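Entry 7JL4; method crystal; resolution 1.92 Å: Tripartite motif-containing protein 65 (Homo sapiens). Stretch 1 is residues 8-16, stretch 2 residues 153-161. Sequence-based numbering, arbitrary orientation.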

ATOM      1  N   VAL A   8     -11.677 -16.220  12.034  1.00 52.74           N
ATOM      2  CA  VAL A   8     -11.054 -14.904  12.075  1.00 51.78           C
ATOM      3  C   VAL A   8     -10.669 -14.589  13.514  1.00 54.46           C
ATOM      4  O   VAL A   8     -11.512 -14.615  14.421  1.00 39.58           O
ATOM      5  CB  VAL A   8     -11.989 -13.837  11.492  1.00 51.21           C
ATOM      6  CG1 VAL A   8     -11.369 -12.454  11.605  1.00 41.32           C
ATOM      7  CG2 VAL A   8     -12.319 -14.156  10.033  1.00 50.94           C
ATOM      8  N   CYS A   9      -9.375 -14.343  13.729  1.00 35.54           N
ATOM      9  CA  CYS A   9      -8.790 -13.768  14.928  1.00 29.54           C
ATOM     10  C   CYS A   9      -9.655 -12.641  15.480  1.00 29.70           C
ATOM     11  O   CYS A   9     -10.006 -11.727  14.730  1.00 29.62           O
ATOM     12  CB  CYS A   9      -7.401 -13.238  14.580  1.00 32.25           C
ATOM     13  SG  CYS A   9      -6.721 -12.189  15.801  1.00 36.92           S
ATOM     14  N   PRO A  10     -10.016 -12.656  16.772  1.00 35.06           N
ATOM     15  CA  PRO A  10     -10.862 -11.572  17.307  1.00 31.69           C
ATOM     16  C   PRO A  10     -10.241 -10.184  17.209  1.00 41.14           C
ATOM     17  O   PRO A  10     -10.979  -9.194  17.061  1.00 33.93           O
ATOM     18  CB  PRO A  10     -11.094 -11.990  18.768  1.00 42.53           C
ATOM     19  CG  PRO A  10     -10.063 -13.010  19.058  1.00 41.57           C
ATOM     20  CD  PRO A  10      -9.809 -13.720  17.762  1.00 39.95           C
ATOM     21  N   LEU A  11      -8.913 -10.063  17.293  1.00 33.94           N
ATOM     22  CA  LEU A  11      -8.296  -8.759  17.062  1.00 32.89           C
ATOM     23  C   LEU A  11      -8.487  -8.324  15.617  1.00 28.04           C
ATOM     24  O   LEU A  11      -8.797  -7.158  15.344  1.00 30.14           O
ATOM     25  CB  LEU A  11      -6.814  -8.795  17.438  1.00 35.46           C
ATOM     26  CG  LEU A  11      -6.038  -7.500  17.154  1.00 43.76           C
ATOM     27  CD1 LEU A  11      -6.666  -6.310  17.895  1.00 42.54           C
ATOM     28  CD2 LEU A  11      -4.538  -7.627  17.503  1.00 43.35           C
ATOM     29  N   ARG A  12      -8.341  -9.255  14.676  1.00 27.72           N
ATOM     30  CA  ARG A  12      -8.566  -8.908  13.281  1.00 27.30           C
ATOM     31  C   ARG A  12     -10.022  -8.527  13.065  1.00 31.12           C
ATOM     32  O   ARG A  12     -10.330  -7.597  12.309  1.00 26.64           O
ATOM     33  CB  ARG A  12      -8.154 -10.077  12.382  1.00 30.92           C
ATOM     34  CG  ARG A  12      -8.216  -9.810  10.882  1.00 27.54           C
ATOM     35  CD  ARG A  12      -7.836 -11.078  10.096  1.00 29.84           C
ATOM     36  NE  ARG A  12      -7.974 -10.902   8.653  1.00 25.25           N
ATOM     37  CZ  ARG A  12      -8.021 -11.900   7.782  1.00 33.38           C
ATOM     38  NH1 ARG A  12      -7.965 -13.162   8.219  1.00 31.92           N
ATOM     39  NH2 ARG A  12      -8.150 -11.637   6.481  1.00 26.68           N
ATOM     40  N   ARG A  13     -10.937  -9.223  13.736  1.00 25.38           N
ATOM     41  CA  ARG A  13     -12.349  -8.880  13.574  1.00 28.97           C
ATOM     42  C   ARG A  13     -12.623  -7.472  14.087  1.00 30.41           C
ATOM     43  O   ARG A  13     -13.461  -6.753  13.531  1.00 32.44           O
ATOM     44  CB  ARG A  13     -13.224  -9.906  14.294  1.00 30.74           C
ATOM     45  CG  ARG A  13     -14.711  -9.829  13.936  1.00 47.20           C
ATOM     46  CD  ARG A  13     -15.399 -11.178  14.117  1.00 52.45           C
ATOM     47  NE  ARG A  13     -15.188 -12.122  13.021  1.00 52.74           N
ATOM     48  CZ  ARG A  13     -15.855 -12.075  11.874  1.00 51.02           C
ATOM     49  NH1 ARG A  13     -16.738 -11.110  11.667  1.00 47.89           N
ATOM     50  NH2 ARG A  13     -15.635 -12.980  10.928  1.00 54.37           N
ATOM     51  N   LYS A  14     -11.929  -7.056  15.158  1.00 25.80           N
ATOM     52  CA  LYS A  14     -12.093  -5.686  15.639  1.00 26.85           C
ATOM     53  C   LYS A  14     -11.592  -4.679  14.609  1.00 30.48           C
ATOM     54  O   LYS A  14     -12.226  -3.642  14.390  1.00 25.20           O
ATOM     55  CB  LYS A  14     -11.367  -5.500  16.971  1.00 30.27           C
ATOM     56  CG  LYS A  14     -11.398  -4.087  17.518  1.00 37.39           C
ATOM     57  CD  LYS A  14     -10.611  -3.984  18.812  1.00 49.71           C
ATOM     58  CE  LYS A  14     -10.093  -2.568  19.045  1.00 62.57           C
ATOM     59  NZ  LYS A  14     -10.142  -2.190  20.493  1.00 63.62           N
ATOM     60  N   LEU A  15     -10.465  -4.975  13.957  1.00 25.27           N
ATOM     61  CA  LEU A  15      -9.958  -4.092  12.906  1.00 27.42           C
ATOM     62  C   LEU A  15     -10.970  -3.940  11.777  1.00 26.67           C
ATOM     63  O   LEU A  15     -11.135  -2.841  11.214  1.00 24.32           O
ATOM     64  CB  LEU A  15      -8.638  -4.640  12.353  1.00 23.31           C
ATOM     65  CG  LEU A  15      -7.448  -4.569  13.272  1.00 26.22           C
ATOM     66  CD1 LEU A  15      -6.272  -5.402  12.717  1.00 30.14           C
ATOM     67  CD2 LEU A  15      -7.082  -3.112  13.405  1.00 26.36           C
ATOM     68  N   TRP A  16     -11.655  -5.039  11.431  1.00 22.41           N
ATOM     69  CA  TRP A  16     -12.618  -5.038  10.342  1.00 26.88           C
ATOM     70  C   TRP A  16     -13.822  -4.159  10.626  1.00 27.53           C
ATOM     71  O   TRP A  16     -14.615  -3.929   9.714  1.00 24.06           O
ATOM     72  CB  TRP A  16     -13.146  -6.451  10.054  1.00 28.60           C
ATOM     73  CG  TRP A  16     -12.199  -7.387   9.359  1.00 27.38           C
ATOM     74  CD1 TRP A  16     -10.876  -7.165   9.015  1.00 29.03           C
ATOM     75  CD2 TRP A  16     -12.511  -8.712   8.930  1.00 28.95           C
ATOM     76  NE1 TRP A  16     -10.369  -8.283   8.384  1.00 25.32           N
ATOM     77  CE2 TRP A  16     -11.357  -9.241   8.320  1.00 35.78           C
ATOM     78  CE3 TRP A  16     -13.674  -9.503   8.993  1.00 32.68           C
ATOM     79  CZ2 TRP A  16     -11.326 -10.537   7.777  1.00 37.24           C
ATOM     80  CZ3 TRP A  16     -13.643 -10.785   8.450  1.00 44.43           C
ATOM     81  CH2 TRP A  16     -12.471 -11.289   7.857  1.00 41.48           C
ATOM     82  N   PHE A 153       0.695  -0.889  10.367  1.00 20.93           N
ATOM     83  CA  PHE A 153       0.740  -1.987   9.419  1.00 21.81           C
ATOM     84  C   PHE A 153       0.694  -3.318  10.155  1.00 25.02           C
ATOM     85  O   PHE A 153       1.370  -3.497  11.180  1.00 24.59           O
ATOM     86  CB  PHE A 153       2.021  -1.933   8.584  1.00 21.49           C
ATOM     87  CG  PHE A 153       2.114  -0.751   7.698  1.00 18.62           C
ATOM     88  CD1 PHE A 153       2.613   0.447   8.167  1.00 20.32           C
ATOM     89  CD2 PHE A 153       1.666  -0.823   6.391  1.00 22.50           C
ATOM     90  CE1 PHE A 153       2.714   1.540   7.324  1.00 22.20           C
ATOM     91  CE2 PHE A 153       1.755   0.285   5.556  1.00 22.33           C
ATOM     92  CZ  PHE A 153       2.265   1.445   6.021  1.00 20.62           C
ATOM     93  N   TYR A 154      -0.042  -4.266   9.587  1.00 22.48           N
ATOM     94  CA  TYR A 154      -0.210  -5.599  10.156  1.00 22.63           C
ATOM     95  C   TYR A 154       0.203  -6.678   9.166  1.00 23.33           C
ATOM     96  O   TYR A 154       0.082  -6.518   7.949  1.00 25.67           O
ATOM     97  CB  TYR A 154      -1.670  -5.878  10.558  1.00 26.61           C
ATOM     98  CG  TYR A 154      -2.145  -5.105  11.773  1.00 21.48           C
ATOM     99  CD1 TYR A 154      -2.568  -3.781  11.665  1.00 25.66           C
ATOM    100  CD2 TYR A 154      -2.149  -5.707  13.026  1.00 26.36           C
ATOM    101  CE1 TYR A 154      -3.004  -3.062  12.802  1.00 22.22           C
ATOM    102  CE2 TYR A 154      -2.590  -5.021  14.152  1.00 28.35           C
ATOM    103  CZ  TYR A 154      -3.010  -3.706  14.035  1.00 23.83           C
ATOM    104  OH  TYR A 154      -3.414  -3.056  15.171  1.00 28.88           O
ATOM    105  N   SER A 155       0.665  -7.796   9.706  1.00 23.86           N
ATOM    106  CA  SER A 155       0.651  -9.062   8.991  1.00 21.91           C
ATOM    107  C   SER A 155      -0.514  -9.866   9.541  1.00 26.51           C
ATOM    108  O   SER A 155      -0.793  -9.805  10.740  1.00 31.48           O
ATOM    109  CB  SER A 155       1.975  -9.812   9.175  1.00 29.63           C
ATOM    110  OG  SER A 155       1.896 -11.072   8.539  1.00 34.64           O
ATOM    111  N   LEU A 156      -1.230 -10.580   8.673  1.00 28.60           N
ATOM    112  CA  LEU A 156      -2.430 -11.232   9.152  1.00 29.47           C
ATOM    113  C   LEU A 156      -2.284 -12.750   9.141  1.00 35.22           C
ATOM    114  O   LEU A 156      -3.147 -13.448   9.684  1.00 32.10           O
ATOM    115  CB  LEU A 156      -3.651 -10.872   8.286  1.00 29.29           C
ATOM    116  CG  LEU A 156      -4.223  -9.494   8.694  1.00 29.97           C
ATOM    117  CD1 LEU A 156      -4.768  -9.324  10.110  1.00 35.93           C
ATOM    118  CD2 LEU A 156      -3.421  -8.285   8.186  1.00 30.85           C
ATOM    119  N   GLU A 157      -1.242 -13.283   8.499  1.00 34.98           N
ATOM    120  CA  GLU A 157      -1.021 -14.721   8.449  1.00 34.91           C
ATOM    121  C   GLU A 157       0.424 -14.997   8.847  1.00 39.23           C
ATOM    122  O   GLU A 157       1.348 -14.311   8.363  1.00 38.97           O
ATOM    123  CB  GLU A 157      -1.359 -15.315   7.059  1.00 37.62           C
ATOM    124  CG  GLU A 157      -0.685 -14.623   5.880  1.00 48.38           C
ATOM    125  CD  GLU A 157      -0.950 -15.289   4.540  1.00 52.48           C
ATOM    126  OE1 GLU A 157       0.030 -15.535   3.797  1.00 56.72           O
ATOM    127  OE2 GLU A 157      -2.133 -15.574   4.232  1.00 53.55           O
ATOM    128  N   PRO A 158       0.666 -15.955   9.753  1.00 40.66           N
ATOM    129  CA  PRO A 158      -0.338 -16.821  10.387  1.00 39.83           C
ATOM    130  C   PRO A 158      -1.124 -16.222  11.565  1.00 48.88           C
ATOM    131  O   PRO A 158      -2.176 -16.771  11.899  1.00 49.97           O
ATOM    132  CB  PRO A 158       0.499 -17.993  10.883  1.00 43.43           C
ATOM    133  CG  PRO A 158       1.810 -17.372  11.202  1.00 44.18           C
ATOM    134  CD  PRO A 158       2.035 -16.321  10.161  1.00 39.99           C
ATOM    135  N   GLN A 159      -0.627 -15.169  12.210  1.00 46.81           N
ATOM    136  CA  GLN A 159      -1.390 -14.488  13.245  1.00 39.16           C
ATOM    137  C   GLN A 159      -1.561 -13.036  12.853  1.00 36.60           C
ATOM    138  O   GLN A 159      -0.864 -12.523  11.977  1.00 36.85           O
ATOM    139  CB  GLN A 159      -0.711 -14.483  14.616  1.00 40.33           C
ATOM    140  CG  GLN A 159      -0.481 -15.784  15.258  1.00 54.66           C
ATOM    141  CD  GLN A 159       0.445 -15.631  16.449  1.00 71.54           C
ATOM    142  OE1 GLN A 159       1.593 -16.088  16.434  1.00 71.72           O
ATOM    143  NE2 GLN A 159      -0.084 -15.041  17.526  1.00 65.48           N
ATOM    144  N   THR A 160      -2.454 -12.367  13.579  1.00 31.33           N
ATOM    145  CA  THR A 160      -2.571 -10.920  13.506  1.00 29.70           C
ATOM    146  C   THR A 160      -1.429 -10.316  14.323  1.00 32.28           C
ATOM    147  O   THR A 160      -1.386 -10.482  15.544  1.00 33.01           O
ATOM    148  CB  THR A 160      -3.928 -10.483  14.042  1.00 30.87           C
ATOM    149  OG1 THR A 160      -4.965 -11.200  13.346  1.00 34.04           O
ATOM    150  CG2 THR A 160      -4.106  -8.984  13.838  1.00 30.60           C
ATOM    151  N   GLN A 161      -0.501  -9.620  13.659  1.00 24.56           N
ATOM    152  CA  GLN A 161       0.683  -9.085  14.329  1.00 30.08           C
ATOM    153  C   GLN A 161       0.989  -7.687  13.815  1.00 23.84           C
ATOM    154  O   GLN A 161       1.217  -7.504  12.613  1.00 25.37           O
ATOM    155  CB  GLN A 161       1.898  -9.997  14.123  1.00 35.13           C
TER

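A short helix can pack against a distant part of its chain largely through side chains, and this contact, burying 327 Å² in total, illustrates how. At the N-cap, C9 does two things with one atom. Its SG accepts from R12 N at 3.5 Å, satisfying an amide that the first turn leaves without a backbone partner, and it also lies 3.2 Å from T160 OG1, a close polar approach whose character the geometry leaves open.

Two residues on, L11 points toward the other stretch and sets CD2 3.9 Å from T160 CG2. The CA-to-CB bond of R12 points sideways to the other stretch, and the side chain is extended, all t through chi3, and both its aliphatic part and its guanidinium pack: CB is 3.5 Å from T160 OG1, and CD is 3.5 Å from L156 CD1. L156 CB covers one face of the guanidinium, whose NE and NH2 are hydrogen-bonded elsewhere in the structure.

One turn after L11, buried L15 directs CD1 over the face of the Y154 ring, 3.8 Å from the ring centroid and 7° off its normal, a CH-pi contact; the same CD1 is 4.3 Å from T160 CG2. T160, offering both a hydroxyl and a methyl, thus meets cysteine, arginine and both leucines, and loses the most surface.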